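Local coordinates for activator of Hsp90 ATPase homologue 1/2-like C-terminal domain-containing protein (Nitrosomonas europaea, PDB 1XFS) that is of unknown function but belongs to the AHA1 family, whose Bet v 1-like fold would be consistent with binding a small ligand or a partner protein, at residues 24-29 with 80-85; 76-81 with 87-92. One frame throughout, in Å; residues are numbered along the deposited sequence.

Interaction 1. Residues 24-29 with 80-85; sequences LVWRGL and VTDEKR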
loop_
_atom_site.group_PDB
_atom_site.type_symbol
_atom_site.label_atom_id
_atom_site.label_comp_id
_atom_site.label_asym_id
_atom_site.label_seq_id
_atom_site.Cartn_x
_atom_site.Cartn_y
_atom_site.Cartn_z
ATOM N N LEU A 24 -1.183 8.366 -24.794
ATOM C CA LEU A 24 -2.626 8.149 -24.849
ATOM C C LEU A 24 -3.060 7.005 -23.945
ATOM O O LEU A 24 -4.078 7.099 -23.265
ATOM C CB LEU A 24 -3.074 7.865 -26.281
ATOM C CG LEU A 24 -2.981 9.038 -27.251
ATOM C CD1 LEU A 24 -3.511 8.591 -28.605
ATOM C CD2 LEU A 24 -3.785 10.223 -26.728
ATOM N N VAL A 25 -2.290 5.919 -23.948
ATOM C CA VAL A 25 -2.605 4.771 -23.112
ATOM C C VAL A 25 -2.613 5.213 -21.655
ATOM O O VAL A 25 -3.507 4.842 -20.882
ATOM C CB VAL A 25 -1.573 3.637 -23.298
ATOM C CG1 VAL A 25 -1.854 2.499 -22.318
ATOM C CG2 VAL A 25 -1.634 3.119 -24.730
ATOM N N TRP A 26 -1.629 6.020 -21.282
ATOM C CA TRP A 26 -1.555 6.498 -19.912
ATOM C C TRP A 26 -2.807 7.275 -19.541
ATOM O O TRP A 26 -3.327 7.115 -18.445
ATOM C CB TRP A 26 -0.320 7.373 -19.713
ATOM C CG TRP A 26 -0.165 7.849 -18.295
ATOM C CD1 TRP A 26 -0.389 9.107 -17.821
ATOM C CD2 TRP A 26 0.256 7.064 -17.169
ATOM N NE1 TRP A 26 -0.127 9.162 -16.466
ATOM C CE2 TRP A 26 0.272 7.919 -16.044
ATOM C CE3 TRP A 26 0.626 5.720 -17.003
ATOM C CZ2 TRP A 26 0.645 7.477 -14.767
ATOM C CZ3 TRP A 26 1.000 5.278 -15.726
ATOM C CH2 TRP A 26 1.005 6.158 -14.631
ATOM N N ARG A 27 -3.297 8.115 -20.447
ATOM C CA ARG A 27 -4.501 8.875 -20.144
ATOM C C ARG A 27 -5.689 7.930 -19.969
ATOM O O ARG A 27 -6.542 8.138 -19.101
ATOM C CB ARG A 27 -4.789 9.899 -21.243
ATOM C CG ARG A 27 -3.726 10.984 -21.341
ATOM C CD ARG A 27 -4.069 11.998 -22.417
ATOM N NE ARG A 27 -5.342 12.652 -22.137
ATOM C CZ ARG A 27 -5.909 13.557 -22.930
ATOM N NH1 ARG A 27 -5.315 13.918 -24.058
ATOM N NH2 ARG A 27 -7.069 14.105 -22.589
ATOM N N GLY A 28 -5.741 6.880 -20.782
ATOM C CA GLY A 28 -6.829 5.926 -20.665
ATOM C C GLY A 28 -6.840 5.216 -19.320
ATOM O O GLY A 28 -7.898 4.889 -18.785
ATOM N N LEU A 29 -5.658 4.984 -18.762
ATOM C CA LEU A 29 -5.537 4.303 -17.480
ATOM C C LEU A 29 -5.766 5.185 -16.267
ATOM O O LEU A 29 -6.045 4.681 -15.179
ATOM C CB LEU A 29 -4.143 3.684 -17.356
ATOM C CG LEU A 29 -3.879 2.447 -18.210
ATOM C CD1 LEU A 29 -2.385 2.213 -18.309
ATOM C CD2 LEU A 29 -4.583 1.250 -17.592
ATOM N N VAL A 80 2.750 6.006 -8.942
ATOM C CA VAL A 80 2.305 6.691 -10.143
ATOM C C VAL A 80 3.554 7.217 -10.824
ATOM O O VAL A 80 4.063 8.285 -10.478
ATOM C CB VAL A 80 1.369 7.879 -9.823
ATOM C CG1 VAL A 80 0.887 8.524 -11.119
ATOM C CG2 VAL A 80 0.171 7.398 -9.004
ATOM N N THR A 81 4.068 6.447 -11.774
ATOM C CA THR A 81 5.258 6.843 -12.512
ATOM C C THR A 81 4.743 7.115 -13.917
ATOM O O THR A 81 4.476 6.200 -14.691
ATOM C CB THR A 81 6.308 5.712 -12.458
ATOM O OG1 THR A 81 6.609 5.423 -11.084
ATOM C CG2 THR A 81 7.598 6.130 -13.153
ATOM N N ASP A 82 4.576 8.399 -14.219
ATOM C CA ASP A 82 4.014 8.835 -15.494
ATOM C C ASP A 82 4.436 8.060 -16.746
ATOM O O ASP A 82 5.622 7.901 -17.036
ATOM C CB ASP A 82 4.257 10.342 -15.678
ATOM C CG ASP A 82 3.425 11.193 -14.714
ATOM O OD1 ASP A 82 2.533 10.641 -14.027
ATOM O OD2 ASP A 82 3.662 12.420 -14.637
ATOM N N GLU A 83 3.422 7.564 -17.457
ATOM C CA GLU A 83 3.564 6.802 -18.692
ATOM C C GLU A 83 4.495 5.602 -18.581
ATOM O O GLU A 83 5.024 5.116 -19.573
ATOM C CB GLU A 83 4.002 7.743 -19.825
ATOM C CG GLU A 83 2.997 8.875 -20.031
ATOM C CD GLU A 83 3.374 9.851 -21.127
ATOM O OE1 GLU A 83 2.738 10.924 -21.203
ATOM O OE2 GLU A 83 4.291 9.547 -21.917
ATOM N N LYS A 84 4.655 5.094 -17.362
ATOM C CA LYS A 84 5.553 3.974 -17.135
ATOM C C LYS A 84 4.976 2.899 -16.230
ATOM O O LYS A 84 4.897 1.732 -16.616
ATOM C CB LYS A 84 6.865 4.502 -16.543
ATOM C CG LYS A 84 7.831 3.432 -16.061
ATOM C CD LYS A 84 8.281 2.524 -17.187
ATOM C CE LYS A 84 9.199 1.432 -16.658
ATOM N NZ LYS A 84 10.369 1.992 -15.922
ATOM N N ARG A 85 4.573 3.287 -15.026
ATOM C CA ARG A 85 4.043 2.309 -14.086
ATOM C C ARG A 85 2.939 2.852 -13.188
ATOM O O ARG A 85 3.052 3.936 -12.625
ATOM C CB ARG A 85 5.182 1.751 -13.218
ATOM C CG ARG A 85 4.758 0.575 -12.347
ATOM C CD ARG A 85 5.870 0.086 -11.429
ATOM N NE ARG A 85 6.995 -0.499 -12.149
ATOM C CZ ARG A 85 8.102 0.158 -12.480
ATOM N NH1 ARG A 85 8.246 1.437 -12.155
ATOM N NH2 ARG A 85 9.076 -0.466 -13.135
#
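Trp26 lays one face of its indole against the turn at Asp82 and Glu83. Its CG stands anti to the backbone N (chi1 -178°), which carries the ring out from the helix to this turn. The backbone N of Glu83 sits over the middle of the ring system, 3.2 Å from Trp26 CD2. Asp82 CA lies over the same face nearer the rim, 4.1 Å from the centroid of the six-membered ring of Trp26, in a CH-pi contact. The Asp82 carboxylate is turned 63° from the ring plane, with OD1 3.8 Å from Trp26 CZ2. Glu83 reaches back over the root of the indole, its CG 3.7 Å from Trp26 CB. Val80 comes in at the ring edge instead, with CG1 3.8 Å from CZ2 of Trp26. Arg85 O also lies near the ring plane, 3.6 Å from Trp26 CH2. The turn has its own bonds: Thr81 O accepts from both Lys84 N and Arg85 N, and Lys84 and Arg85 form a classic beta bulge opposite Thr81. Trp26 also packs on Leu86 of strand 85-89 and Leu120 of strand 115-122. Helix 22-30 thus rests on the sheet beside the turn joining strands 70-81 and 85-89.

Interaction 2. Residues 76-81 with 87-92; sequences CFLEVT and IWTSAL
Leu78 and Ile87 form the apolar centre, with Leu78 CD1 4.0 Å from Ile87 CG2. The same Leu78 CD1 lies 3.7 Å from Thr89 CG2, and Leu78 CD2 meets Leu92 CD1 at 4.2 Å. Tyr96 of the second subunit packs on Leu78 and Ile87, so this cluster reaches the dimer contact. On the other face of the sheet, Phe77 CD1 touches Trp88 CB at 3.8 Å. Trp88 CG lies between its backbone N and carbonyl carbon (chi1 64°), so Trp88 meets Phe77 mainly through CB and the far end of its indole leads away from segment 76-81; both rings also meet Phe59. Further out, Cys76 and Thr89 exchange two backbone hydrogen bonds. Ile87 O takes a nearly straight bond from Leu78 N (177°) and a weak one from Glu79 N; Ile87 N gives to Glu79 O. At the polar edge the extended Glu79 chain passes Ile87, its OE2 3.5 Å from Ile87 CD1. Glu79 OE1 accepts from Thr81 OG1 at 2.7 Å. Thr89 OG1 accepts from Ala91 N in an ST turn and is also hydrogen-bonded to Thr115 OG1. This is an antiparallel beta hairpin with a classic bulge, Leu78 and Glu79 facing Ile87, within the curved sheet of a Bet v 1-like fold.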
loop_
_atom_site.group_PDB
_atom_site.type_symbol
_atom_site.label_atom_id
_atom_site.label_comp_id
_atom_site.label_asym_id
_atom_site.label_seq_id
_atom_site.Cartn_x
_atom_site.Cartn_y
_atom_site.Cartn_z
ATOM N N CYS A 76 -6.586 2.185 -3.439
ATOM C CA CYS A 76 -5.590 3.218 -3.157
ATOM C C CYS A 76 -4.414 3.120 -4.130
ATOM O O CYS A 76 -3.914 2.031 -4.382
ATOM C CB CYS A 76 -5.079 3.024 -1.720
ATOM S SG CYS A 76 -3.945 4.270 -1.104
ATOM N N PHE A 77 -3.973 4.246 -4.684
ATOM C CA PHE A 77 -2.815 4.225 -5.575
ATOM C C PHE A 77 -1.549 4.100 -4.721
ATOM O O PHE A 77 -1.454 4.687 -3.646
ATOM C CB PHE A 77 -2.759 5.502 -6.428
ATOM C CG PHE A 77 -3.792 5.544 -7.518
ATOM C CD1 PHE A 77 -3.722 4.668 -8.600
ATOM C CD2 PHE A 77 -4.862 6.428 -7.439
ATOM C CE1 PHE A 77 -4.719 4.670 -9.595
ATOM C CE2 PHE A 77 -5.866 6.440 -8.424
ATOM C CZ PHE A 77 -5.786 5.560 -9.498
ATOM N N LEU A 78 -0.588 3.315 -5.193
ATOM C CA LEU A 78 0.657 3.116 -4.462
ATOM C C LEU A 78 1.857 3.702 -5.188
ATOM O O LEU A 78 2.820 4.143 -4.561
ATOM C CB LEU A 78 0.885 1.629 -4.225
ATOM C CG LEU A 78 -0.236 0.916 -3.478
ATOM C CD1 LEU A 78 0.088 -0.575 -3.387
ATOM C CD2 LEU A 78 -0.390 1.506 -2.069
ATOM N N GLU A 79 1.812 3.676 -6.515
ATOM C CA GLU A 79 2.882 4.229 -7.325
ATOM C C GLU A 79 2.284 4.815 -8.592
ATOM O O GLU A 79 1.415 4.208 -9.221
ATOM C CB GLU A 79 3.923 3.164 -7.702
ATOM C CG GLU A 79 5.028 3.733 -8.602
ATOM C CD GLU A 79 6.039 2.704 -9.073
ATOM O OE1 GLU A 79 6.664 2.936 -10.129
ATOM O OE2 GLU A 79 6.235 1.673 -8.389
ATOM N N VAL A 80 2.750 6.006 -8.942
ATOM C CA VAL A 80 2.305 6.691 -10.143
ATOM C C VAL A 80 3.554 7.217 -10.824
ATOM O O VAL A 80 4.063 8.285 -10.478
ATOM C CB VAL A 80 1.369 7.879 -9.823
ATOM C CG1 VAL A 80 0.887 8.524 -11.119
ATOM C CG2 VAL A 80 0.171 7.398 -9.004
ATOM N N THR A 81 4.068 6.447 -11.774
ATOM C CA THR A 81 5.258 6.843 -12.512
ATOM C C THR A 81 4.743 7.115 -13.917
ATOM O O THR A 81 4.476 6.200 -14.691
ATOM C CB THR A 81 6.308 5.712 -12.458
ATOM O OG1 THR A 81 6.609 5.423 -11.084
ATOM C CG2 THR A 81 7.598 6.130 -13.153
ATOM N N ILE A 87 0.374 1.508 -10.035
ATOM C CA ILE A 87 0.083 0.443 -9.087
ATOM C C ILE A 87 -1.007 0.886 -8.144
ATOM O O ILE A 87 -0.928 1.972 -7.570
ATOM C CB ILE A 87 1.318 0.074 -8.222
ATOM C CG1 ILE A 87 2.485 -0.389 -9.118
ATOM C CG2 ILE A 87 0.943 -1.033 -7.222
ATOM C CD1 ILE A 87 3.731 -0.834 -8.341
ATOM N N TRP A 88 -2.049 0.070 -8.006
ATOM C CA TRP A 88 -3.125 0.393 -7.070
ATOM C C TRP A 88 -3.489 -0.888 -6.341
ATOM O O TRP A 88 -3.203 -1.987 -6.818
ATOM C CB TRP A 88 -4.346 0.988 -7.794
ATOM C CG TRP A 88 -5.039 0.071 -8.750
ATOM C CD1 TRP A 88 -5.999 -0.858 -8.456
ATOM C CD2 TRP A 88 -4.833 -0.000 -10.163
ATOM N NE1 TRP A 88 -6.402 -1.500 -9.600
ATOM C CE2 TRP A 88 -5.702 -0.996 -10.660
ATOM C CE3 TRP A 88 -3.998 0.680 -11.057
ATOM C CZ2 TRP A 88 -5.755 -1.331 -12.018
ATOM C CZ3 TRP A 88 -4.053 0.347 -12.407
ATOM C CH2 TRP A 88 -4.927 -0.650 -12.873
ATOM N N THR A 89 -4.085 -0.755 -5.166
ATOM C CA THR A 89 -4.446 -1.928 -4.396
ATOM C C THR A 89 -5.834 -1.798 -3.792
ATOM O O THR A 89 -6.304 -0.690 -3.539
ATOM C CB THR A 89 -3.435 -2.167 -3.242
ATOM O OG1 THR A 89 -3.770 -3.383 -2.558
ATOM C CG2 THR A 89 -3.453 -1.008 -2.237
ATOM N N SER A 90 -6.505 -2.928 -3.586
ATOM C CA SER A 90 -7.821 -2.896 -2.962
ATOM C C SER A 90 -7.675 -3.299 -1.499
ATOM O O SER A 90 -8.653 -3.359 -0.767
ATOM C CB SER A 90 -8.811 -3.811 -3.704
ATOM O OG SER A 90 -8.399 -5.153 -3.713
ATOM N N ALA A 91 -6.438 -3.560 -1.077
ATOM C CA ALA A 91 -6.160 -3.950 0.311
ATOM C C ALA A 91 -6.140 -2.693 1.177
ATOM O O ALA A 91 -6.228 -2.763 2.410
ATOM C CB ALA A 91 -4.817 -4.661 0.406
ATOM N N LEU A 92 -6.016 -1.541 0.521
ATOM C CA LEU A 92 -5.993 -0.257 1.213
ATOM C C LEU A 92 -6.957 0.701 0.526
ATOM O O LEU A 92 -7.263 0.543 -0.656
ATOM C CB LEU A 92 -4.589 0.355 1.164
ATOM C CG LEU A 92 -3.399 -0.421 1.730
ATOM C CD1 LEU A 92 -2.127 0.407 1.543
ATOM C CD2 LEU A 92 -3.628 -0.700 3.217
#

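How the interactions relate
From the N terminus, helix 22-30 comes first. The chain then builds strands 45-51 and 58-64 before strand 70-81 returns it to the helix. Interaction 1 closes this long loop, with 50 residues between its segments. Interaction 2 is local, with five residues between its segments, where the hairpin folds back on itself. The two cross along the chain: interaction 2 begins before segment 80-85 of interaction 1 and ends after it, and Val80 and Thr81 belong to both. A salt bridge from Arg85 NH1 to Glu79 OE1, 3.0 Å long, joins them directly. Together they tie the helix to the turn, and the turn to two neighbouring strands of the sheet.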